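PDB 1G0D: protein-glutamine gamma-glutamyltransferase 2 from Pagrus major, which cross-links proteins by joining glutamine side chains to lysine side chains or other primary amines, probably under the control of calcium. Local coordinates for residues G6-V11 and I121-D126; G165-I170 and G420-T425; I293-S298 and A392-D397. All coordinates share one frame; numbering follows the deposited sequence.

Overall arrangement
Contacts 2 and 3 lie side by side in the catalytic part of this long monomer, their centres about 10 Å apart, while contact 1 sits beyond the chain's centre, its own centre about 60 Å from theirs. Residues 420-425 run next to 293-298: Lys421 N probably gives a hydrogen bond to Phe296 O at 2.8 Å, and Ile423 packs on Ile293. Strand 290-298 is therefore shared ground, meeting 420-425 as well as the helix end at 392-397. Contact 3 comes nearest the active site, with the side chain of Ser298 about 3 Å from that of the catalytic His332. In sequence it is nested inside the loop that contact 2 closes. Contact 1 closes before either opens.

Contact 1 of 3, residues G6-V11 and I121-D126; sequences GLIVDV and IVERAD
At one edge of the N-terminal beta-sandwich, an immunoglobulin-like domain, the carboxylate of Glu123 reaches over from one sheet and accepts hydrogen bonds from the backbone N-H groups of Gly6, Leu7 and Ile8 at the edge of the other. The first two share one oxygen. Gly6 N approaches Glu123 OE1 at 2.6 Å from above the carboxylate, 71° out of its plane, whereas Leu7 N reaches the syn lone pair of that same OE1 at 3.1 Å. Ile8 N takes the second oxygen, Glu123 OE2, at 3.3 Å on the syn side but tilted out of the carboxylate plane. CG of Glu123 is anti to the backbone N (chi1 152°) and the chain beyond is extended, which carries the carboxylate across to the incoming strand. Three donors grip the group, and together they would probably favour its charged form. The Leu7 side chain crosses that of Glu123 at a slant, its CD1 3.1 Å from Glu123 OE1.

Further along, the contact turns apolar. The small side chain of Ala125 is met by two neighbours: Ile8 CD1 presses on Ala125 CB at 3.3 Å, and Val11 CG2 touches the same CB at 3.9 Å. The two touching backbone runs differ by 30° in direction.

Strand 8-12 is an edge strand of its sheet and pairs with 40-46, with a classic bulge at Val9 and Asp10 opposite Gln45. Strand 121-133 pairs with 106-115, bulged in the same way at Val122 and Glu123 opposite Val114. Ile8 bridges the two sheets, resting on Leu44 of one and Val114 of the other.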
loop_
_atom_site.group_PDB
_atom_site.type_symbol
_atom_site.label_atom_id
_atom_site.label_comp_id
_atom_site.label_asym_id
_atom_site.label_seq_id
_atom_site.Cartn_x
_atom_site.Cartn_y
_atom_site.Cartn_z
ATOM N N GLY A 6 -42.955 -11.007 -27.399
ATOM C CA GLY A 6 -42.415 -10.305 -28.625
ATOM C C GLY A 6 -42.348 -8.790 -28.543
ATOM O O GLY A 6 -41.945 -8.128 -29.511
ATOM N N LEU A 7 -42.712 -8.243 -27.389
ATOM C CA LEU A 7 -42.725 -6.813 -27.228
ATOM C C LEU A 7 -41.377 -6.142 -26.963
ATOM O O LEU A 7 -41.127 -5.078 -27.497
ATOM C CB LEU A 7 -43.722 -6.443 -26.144
ATOM C CG LEU A 7 -43.721 -7.360 -24.928
ATOM C CD1 LEU A 7 -42.426 -7.242 -24.259
ATOM C CD2 LEU A 7 -44.709 -6.931 -23.909
ATOM N N ILE A 8 -40.493 -6.761 -26.183
ATOM C CA ILE A 8 -39.198 -6.135 -25.861
ATOM C C ILE A 8 -38.236 -6.032 -27.030
ATOM O O ILE A 8 -37.813 -7.030 -27.593
ATOM C CB ILE A 8 -38.473 -6.875 -24.724
ATOM C CG1 ILE A 8 -39.491 -7.391 -23.707
ATOM C CG2 ILE A 8 -37.508 -5.934 -24.054
ATOM C CD1 ILE A 8 -38.936 -7.938 -22.426
ATOM N N VAL A 9 -37.877 -4.819 -27.404
ATOM C CA VAL A 9 -36.990 -4.674 -28.519
ATOM C C VAL A 9 -35.542 -4.525 -28.053
ATOM O O VAL A 9 -34.619 -4.977 -28.734
ATOM C CB VAL A 9 -37.384 -3.474 -29.371
ATOM C CG1 VAL A 9 -36.376 -3.314 -30.444
ATOM C CG2 VAL A 9 -38.778 -3.696 -29.983
ATOM N N ASP A 10 -35.337 -3.881 -26.915
ATOM C CA ASP A 10 -33.994 -3.763 -26.347
ATOM C C ASP A 10 -34.019 -3.174 -24.958
ATOM O O ASP A 10 -34.771 -2.259 -24.688
ATOM C CB ASP A 10 -33.024 -2.976 -27.258
ATOM C CG ASP A 10 -33.363 -1.509 -27.380
ATOM O OD1 ASP A 10 -33.038 -0.724 -26.459
ATOM O OD2 ASP A 10 -33.936 -1.133 -28.423
ATOM N N VAL A 11 -33.258 -3.776 -24.060
ATOM C CA VAL A 11 -33.171 -3.281 -22.724
ATOM C C VAL A 11 -32.055 -2.220 -22.728
ATOM O O VAL A 11 -31.071 -2.357 -23.465
ATOM C CB VAL A 11 -32.851 -4.414 -21.773
ATOM C CG1 VAL A 11 -32.751 -3.893 -20.382
ATOM C CG2 VAL A 11 -33.951 -5.456 -21.838
ATOM N N ILE A 121 -43.632 -18.167 -18.688
ATOM C CA ILE A 121 -42.839 -17.191 -19.428
ATOM C C ILE A 121 -43.257 -17.125 -20.882
ATOM O O ILE A 121 -43.092 -18.078 -21.646
ATOM C CB ILE A 121 -41.323 -17.516 -19.379
ATOM C CG1 ILE A 121 -40.865 -17.674 -17.925
ATOM C CG2 ILE A 121 -40.536 -16.412 -20.069
ATOM C CD1 ILE A 121 -39.394 -18.037 -17.763
ATOM N N VAL A 122 -43.786 -15.972 -21.257
ATOM C CA VAL A 122 -44.253 -15.746 -22.604
ATOM C C VAL A 122 -43.134 -15.158 -23.461
ATOM O O VAL A 122 -43.219 -15.127 -24.698
ATOM C CB VAL A 122 -45.455 -14.810 -22.545
ATOM C CG1 VAL A 122 -45.484 -13.883 -23.744
ATOM C CG2 VAL A 122 -46.700 -15.633 -22.438
ATOM N N GLU A 123 -42.079 -14.696 -22.802
ATOM C CA GLU A 123 -40.962 -14.102 -23.522
ATOM C C GLU A 123 -39.936 -13.718 -22.503
ATOM O O GLU A 123 -40.265 -13.439 -21.362
ATOM C CB GLU A 123 -41.416 -12.850 -24.291
ATOM C CG GLU A 123 -40.334 -11.795 -24.516
ATOM C CD GLU A 123 -40.824 -10.581 -25.317
ATOM O OE1 GLU A 123 -41.993 -10.200 -25.129
ATOM O OE2 GLU A 123 -40.052 -10.001 -26.126
ATOM N N ARG A 124 -38.681 -13.746 -22.896
ATOM C CA ARG A 124 -37.656 -13.328 -21.980
ATOM C C ARG A 124 -36.717 -12.379 -22.717
ATOM O O ARG A 124 -36.292 -12.641 -23.833
ATOM C CB ARG A 124 -36.925 -14.541 -21.343
ATOM C CG ARG A 124 -36.365 -15.618 -22.261
ATOM C CD ARG A 124 -36.774 -17.055 -21.838
ATOM N NE ARG A 124 -36.439 -17.397 -20.456
ATOM C CZ ARG A 124 -36.647 -18.598 -19.907
ATOM N NH1 ARG A 124 -37.187 -19.583 -20.615
ATOM N NH2 ARG A 124 -36.327 -18.812 -18.637
ATOM N N ALA A 125 -36.429 -11.243 -22.095
ATOM C CA ALA A 125 -35.562 -10.251 -22.712
ATOM C C ALA A 125 -34.116 -10.624 -22.575
ATOM O O ALA A 125 -33.752 -11.412 -21.711
ATOM C CB ALA A 125 -35.787 -8.887 -22.078
ATOM N N ASP A 126 -33.291 -10.024 -23.428
ATOM C CA ASP A 126 -31.845 -10.247 -23.424
ATOM C C ASP A 126 -31.231 -9.983 -22.036
ATOM O O ASP A 126 -31.384 -8.895 -21.458
ATOM C CB ASP A 126 -31.161 -9.327 -24.439
ATOM C CG ASP A 126 -32.070 -8.931 -25.597
ATOM O OD1 ASP A 126 -33.084 -8.199 -25.391
ATOM O OD2 ASP A 126 -31.738 -9.361 -26.727
#

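Contact 2 of 3, residues G165-I170 and G420-T425; sequences GTWDYI and GKNIST
Lys421 lies over one face of the Trp167 indole, and this pairing carries two aromatic interactions at once. Lys421 CE makes a CH-pi contact 3.7 Å from the centroid of the Trp167 five-membered ring, while Lys421 NZ stands 4.5 Å from that centroid and 24° off the ring normal, in cation-pi geometry. The lysine chain is bent at its second and third torsions. Asp168 CB lies against the opposite face of the ring, toward its rim.

The polar ends are claimed by His416: its carbonyl O, with that of Ser418, accepts from Lys421 NZ, and its NE2 takes the N-H of Trp167 NE1. An alanine in place of Trp167 would probably leave His416 NE2 without its donor and Lys421 NZ without the ring face beneath it.

Trp167 and Asp168 form the tip of a beta hairpin between strands 159-164 and 169-176. A type I turn makes the reversal, closed by Tyr169 N to Thr166 O at 2.8 Å, with Thr166 N to Tyr169 O at 3.1 Å beside it. Thr166 OG1 also bonds Asp168 OD1 at 2.7 Å, bracing the tip.

Apolar packing is lighter. Ile170 CD1 reaches Asn422 CB at 4.3 Å and comes near Ser424, whose OG gives a hydrogen bond of 2.6 Å to Asn422 O and has a second partner in Arg433. On the hairpin itself, the Thr166 side chain touches Asn579, a residue that probably belongs to the GTP site.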
loop_
_atom_site.group_PDB
_atom_site.type_symbol
_atom_site.label_atom_id
_atom_site.label_comp_id
_atom_site.label_asym_id
_atom_site.label_seq_id
_atom_site.Cartn_x
_atom_site.Cartn_y
_atom_site.Cartn_z
ATOM N N GLY A 165 11.948 5.727 3.431
ATOM C CA GLY A 165 13.174 6.278 3.987
ATOM C C GLY A 165 13.379 5.812 5.420
ATOM O O GLY A 165 13.175 4.640 5.708
ATOM N N THR A 166 13.778 6.720 6.309
ATOM C CA THR A 166 13.977 6.416 7.724
ATOM C C THR A 166 13.136 7.424 8.508
ATOM O O THR A 166 12.814 8.493 7.990
ATOM C CB THR A 166 15.449 6.545 8.118
ATOM O OG1 THR A 166 15.893 7.883 7.853
ATOM C CG2 THR A 166 16.312 5.537 7.323
ATOM N N TRP A 167 12.783 7.108 9.746
ATOM C CA TRP A 167 11.905 7.991 10.519
ATOM C C TRP A 167 12.408 9.385 10.755
ATOM O O TRP A 167 11.611 10.276 11.051
ATOM C CB TRP A 167 11.586 7.391 11.866
ATOM C CG TRP A 167 12.800 7.214 12.640
ATOM C CD1 TRP A 167 13.540 6.089 12.735
ATOM C CD2 TRP A 167 13.475 8.204 13.401
ATOM N NE1 TRP A 167 14.644 6.309 13.512
ATOM C CE2 TRP A 167 14.626 7.605 13.934
ATOM C CE3 TRP A 167 13.218 9.539 13.685
ATOM C CZ2 TRP A 167 15.515 8.292 14.736
ATOM C CZ3 TRP A 167 14.103 10.225 14.480
ATOM C CH2 TRP A 167 15.237 9.606 14.998
ATOM N N ASP A 168 13.722 9.574 10.665
ATOM C CA ASP A 168 14.321 10.894 10.867
ATOM C C ASP A 168 14.624 11.527 9.521
ATOM O O ASP A 168 15.049 12.665 9.447
ATOM C CB ASP A 168 15.619 10.789 11.685
ATOM C CG ASP A 168 16.560 9.701 11.166
ATOM O OD1 ASP A 168 16.119 8.816 10.399
ATOM O OD2 ASP A 168 17.756 9.720 11.531
ATOM N N TYR A 169 14.380 10.791 8.452
ATOM C CA TYR A 169 14.678 11.282 7.124
ATOM C C TYR A 169 13.690 10.592 6.170
ATOM O O TYR A 169 14.042 9.670 5.426
ATOM C CB TYR A 169 16.156 10.942 6.839
ATOM C CG TYR A 169 16.790 11.460 5.559
ATOM C CD1 TYR A 169 16.066 12.203 4.621
ATOM C CD2 TYR A 169 18.107 11.120 5.245
ATOM C CE1 TYR A 169 16.652 12.589 3.375
ATOM C CE2 TYR A 169 18.698 11.491 4.019
ATOM C CZ TYR A 169 17.966 12.220 3.083
ATOM O OH TYR A 169 18.545 12.532 1.864
ATOM N N ILE A 170 12.441 11.071 6.217
ATOM C CA ILE A 170 11.323 10.556 5.423
ATOM C C ILE A 170 11.271 11.044 3.987
ATOM O O ILE A 170 11.382 12.229 3.728
ATOM C CB ILE A 170 9.979 10.944 6.074
ATOM C CG1 ILE A 170 9.908 10.382 7.490
ATOM C CG2 ILE A 170 8.821 10.446 5.237
ATOM C CD1 ILE A 170 8.657 10.713 8.173
ATOM N N GLY A 420 7.638 1.774 15.813
ATOM C CA GLY A 420 6.436 2.503 15.437
ATOM C C GLY A 420 6.639 3.980 15.631
ATOM O O GLY A 420 5.959 4.640 16.439
ATOM N N LYS A 421 7.555 4.524 14.847
ATOM C CA LYS A 421 7.889 5.899 15.029
ATOM C C LYS A 421 7.034 6.957 14.391
ATOM O O LYS A 421 6.388 7.707 15.108
ATOM C CB LYS A 421 9.351 6.124 14.679
ATOM C CG LYS A 421 10.106 6.844 15.777
ATOM C CD LYS A 421 10.833 5.873 16.691
ATOM C CE LYS A 421 12.140 5.429 16.069
ATOM N NZ LYS A 421 13.070 4.898 17.086
ATOM N N ASN A 422 6.996 7.078 13.082
ATOM C CA ASN A 422 6.177 8.173 12.596
ATOM C C ASN A 422 5.162 7.645 11.641
ATOM O O ASN A 422 5.164 7.984 10.475
ATOM C CB ASN A 422 7.056 9.237 11.925
ATOM C CG ASN A 422 7.884 10.060 12.942
ATOM O OD1 ASN A 422 7.383 10.457 13.985
ATOM N ND2 ASN A 422 9.158 10.311 12.628
ATOM N N ILE A 423 4.309 6.778 12.148
ATOM C CA ILE A 423 3.274 6.186 11.325
ATOM C C ILE A 423 2.734 7.313 10.441
ATOM O O ILE A 423 2.288 8.338 10.925
ATOM C CB ILE A 423 2.206 5.588 12.234
ATOM C CG1 ILE A 423 2.855 5.259 13.584
ATOM C CG2 ILE A 423 1.594 4.372 11.595
ATOM C CD1 ILE A 423 2.779 3.809 13.986
ATOM N N SER A 424 2.803 7.118 9.133
ATOM C CA SER A 424 2.409 8.139 8.184
ATOM C C SER A 424 1.437 7.652 7.138
ATOM O O SER A 424 1.448 6.480 6.772
ATOM C CB SER A 424 3.655 8.635 7.457
ATOM O OG SER A 424 4.520 9.330 8.333
ATOM N N THR A 425 0.602 8.574 6.660
ATOM C CA THR A 425 -0.333 8.299 5.589
ATOM C C THR A 425 -0.485 9.635 4.874
ATOM O O THR A 425 -0.179 10.680 5.442
ATOM C CB THR A 425 -1.685 7.789 6.100
ATOM O OG1 THR A 425 -2.410 7.233 5.003
ATOM C CG2 THR A 425 -2.528 8.912 6.691
#

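Contact 3 of 3, residues I293-S298 and A392-D397; sequences ITNFAS and AEVNAD
Asn295 ND2 faces Glu393 through two weak hydrogen bonds, one to the backbone and one to the side chain. The bond from Asn295 ND2 to Glu393 O spans 3.2 Å and is well bent, at 125°. The one to Glu393 OE1 is straighter (162°) but longer, 3.4 Å from ND2. The two side chains slide past each other in opposite directions, with the amide and carboxylate planes 69° apart. CG of Asn295 is anti to its backbone N, while Glu393 bends at its second torsion. Within 293-298, across the corner at Phe296 and Ala297, Asn295 ND2 also donates to Ser298 OG at 2.8 Å. The positions of Ser298 OG and Glu393 OE1 are doubtful, since the model sets them too close together, so the bonds of either should be read with caution. The other carboxylate oxygen, Glu393 OE2, is hydrogen-bonded to His300 ND1.

Packing adds little to these polar contacts. Val394 CG2 lies 3.9 Å from Asn295 OD1, and Ile423 touches both of these side chains.

All the touching residues are buried, next to the catalytic triad of Cys272, His332 and Asp355: the side chains of Ser298 and Glu393 both touch His332. The helix ends here, with Ala396 N and Asn395 N both bonded to Ala392 O. Asn395, at the end of the helix, and Asp397 just after it are probable calcium ligands. Strand 290-298 is an edge strand of its antiparallel sheet, pairing with 329-339 at Asn295 and His332, and the last turn of helix 387-395 packs against it before the chain enters strand 397-403.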
loop_
_atom_site.group_PDB
_atom_site.type_symbol
_atom_site.label_atom_id
_atom_site.label_comp_id
_atom_site.label_asym_id
_atom_site.label_seq_id
_atom_site.Cartn_x
_atom_site.Cartn_y
_atom_site.Cartn_z
ATOM N N ILE A 293 -0.584 2.936 4.878
ATOM C CA ILE A 293 0.109 3.541 6.009
ATOM C C ILE A 293 1.534 2.968 6.146
ATOM O O ILE A 293 1.753 1.788 5.875
ATOM C CB ILE A 293 -0.668 3.432 7.352
ATOM C CG1 ILE A 293 -0.258 2.216 8.048
ATOM C CG2 ILE A 293 -2.174 3.531 7.218
ATOM C CD1 ILE A 293 0.303 2.692 9.310
ATOM N N THR A 294 2.499 3.823 6.514
ATOM C CA THR A 294 3.908 3.415 6.677
ATOM C C THR A 294 4.377 3.526 8.124
ATOM O O THR A 294 4.136 4.521 8.788
ATOM C CB THR A 294 4.851 4.282 5.812
ATOM O OG1 THR A 294 4.499 4.143 4.440
ATOM C CG2 THR A 294 6.237 3.814 5.915
ATOM N N ASN A 295 5.075 2.510 8.611
ATOM C CA ASN A 295 5.558 2.496 9.985
ATOM C C ASN A 295 7.052 2.631 9.979
ATOM O O ASN A 295 7.715 1.894 9.252
ATOM C CB ASN A 295 5.205 1.162 10.604
ATOM C CG ASN A 295 5.498 1.110 12.068
ATOM O OD1 ASN A 295 5.454 2.132 12.749
ATOM N ND2 ASN A 295 5.801 -0.086 12.576
ATOM N N PHE A 296 7.617 3.549 10.745
ATOM C CA PHE A 296 9.077 3.639 10.750
ATOM C C PHE A 296 9.589 2.901 11.996
ATOM O O PHE A 296 8.975 2.971 13.051
ATOM C CB PHE A 296 9.507 5.098 10.686
ATOM C CG PHE A 296 9.249 5.730 9.325
ATOM C CD1 PHE A 296 10.150 5.555 8.274
ATOM C CD2 PHE A 296 8.101 6.487 9.093
ATOM C CE1 PHE A 296 9.914 6.118 7.003
ATOM C CE2 PHE A 296 7.855 7.058 7.814
ATOM C CZ PHE A 296 8.766 6.870 6.776
ATOM N N ALA A 297 10.699 2.170 11.864
ATOM C CA ALA A 297 11.230 1.350 12.959
ATOM C C ALA A 297 10.137 0.281 13.205
ATOM O O ALA A 297 9.430 0.260 14.221
ATOM C CB ALA A 297 11.486 2.209 14.223
ATOM N N SER A 298 10.005 -0.606 12.226
ATOM C CA SER A 298 9.007 -1.651 12.262
ATOM C C SER A 298 9.404 -2.961 12.884
ATOM O O SER A 298 10.265 -3.641 12.379
ATOM C CB SER A 298 8.556 -1.942 10.853
ATOM O OG SER A 298 7.203 -1.576 10.717
ATOM N N ALA A 392 2.540 -5.959 17.885
ATOM C CA ALA A 392 4.002 -6.108 18.030
ATOM C C ALA A 392 4.737 -5.214 17.083
ATOM O O ALA A 392 5.736 -4.592 17.418
ATOM C CB ALA A 392 4.425 -7.538 17.771
ATOM N N GLU A 393 4.229 -5.179 15.869
ATOM C CA GLU A 393 4.794 -4.381 14.795
ATOM C C GLU A 393 5.115 -2.942 15.205
ATOM O O GLU A 393 6.112 -2.341 14.809
ATOM C CB GLU A 393 3.776 -4.378 13.649
ATOM C CG GLU A 393 4.077 -3.436 12.523
ATOM C CD GLU A 393 5.105 -4.007 11.596
ATOM O OE1 GLU A 393 6.006 -3.235 11.203
ATOM O OE2 GLU A 393 5.010 -5.225 11.269
ATOM N N VAL A 394 4.243 -2.425 16.038
ATOM C CA VAL A 394 4.264 -1.058 16.480
ATOM C C VAL A 394 4.675 -0.901 17.975
ATOM O O VAL A 394 4.984 0.204 18.415
ATOM C CB VAL A 394 2.811 -0.545 16.113
ATOM C CG1 VAL A 394 1.991 -0.315 17.320
ATOM C CG2 VAL A 394 2.867 0.605 15.222
ATOM N N ASN A 395 4.745 -2.003 18.729
ATOM C CA ASN A 395 5.077 -1.961 20.160
ATOM C C ASN A 395 6.179 -2.861 20.729
ATOM O O ASN A 395 6.590 -2.660 21.868
ATOM C CB ASN A 395 3.828 -2.272 20.957
ATOM C CG ASN A 395 2.851 -1.134 20.952
ATOM O OD1 ASN A 395 3.229 -0.002 21.191
ATOM N ND2 ASN A 395 1.587 -1.423 20.675
ATOM N N ALA A 396 6.647 -3.853 19.971
ATOM C CA ALA A 396 7.671 -4.802 20.455
ATOM C C ALA A 396 8.867 -4.176 21.167
ATOM O O ALA A 396 9.391 -3.170 20.701
ATOM C CB ALA A 396 8.178 -5.685 19.289
ATOM N N ASP A 397 9.316 -4.783 22.277
ATOM C CA ASP A 397 10.485 -4.267 23.025
ATOM C C ASP A 397 11.737 -5.085 22.807
ATOM O O ASP A 397 11.818 -6.197 23.309
ATOM C CB ASP A 397 10.235 -4.250 24.540
ATOM C CG ASP A 397 11.252 -3.379 25.298
ATOM O OD1 ASP A 397 11.627 -2.304 24.798
ATOM O OD2 ASP A 397 11.680 -3.754 26.405
#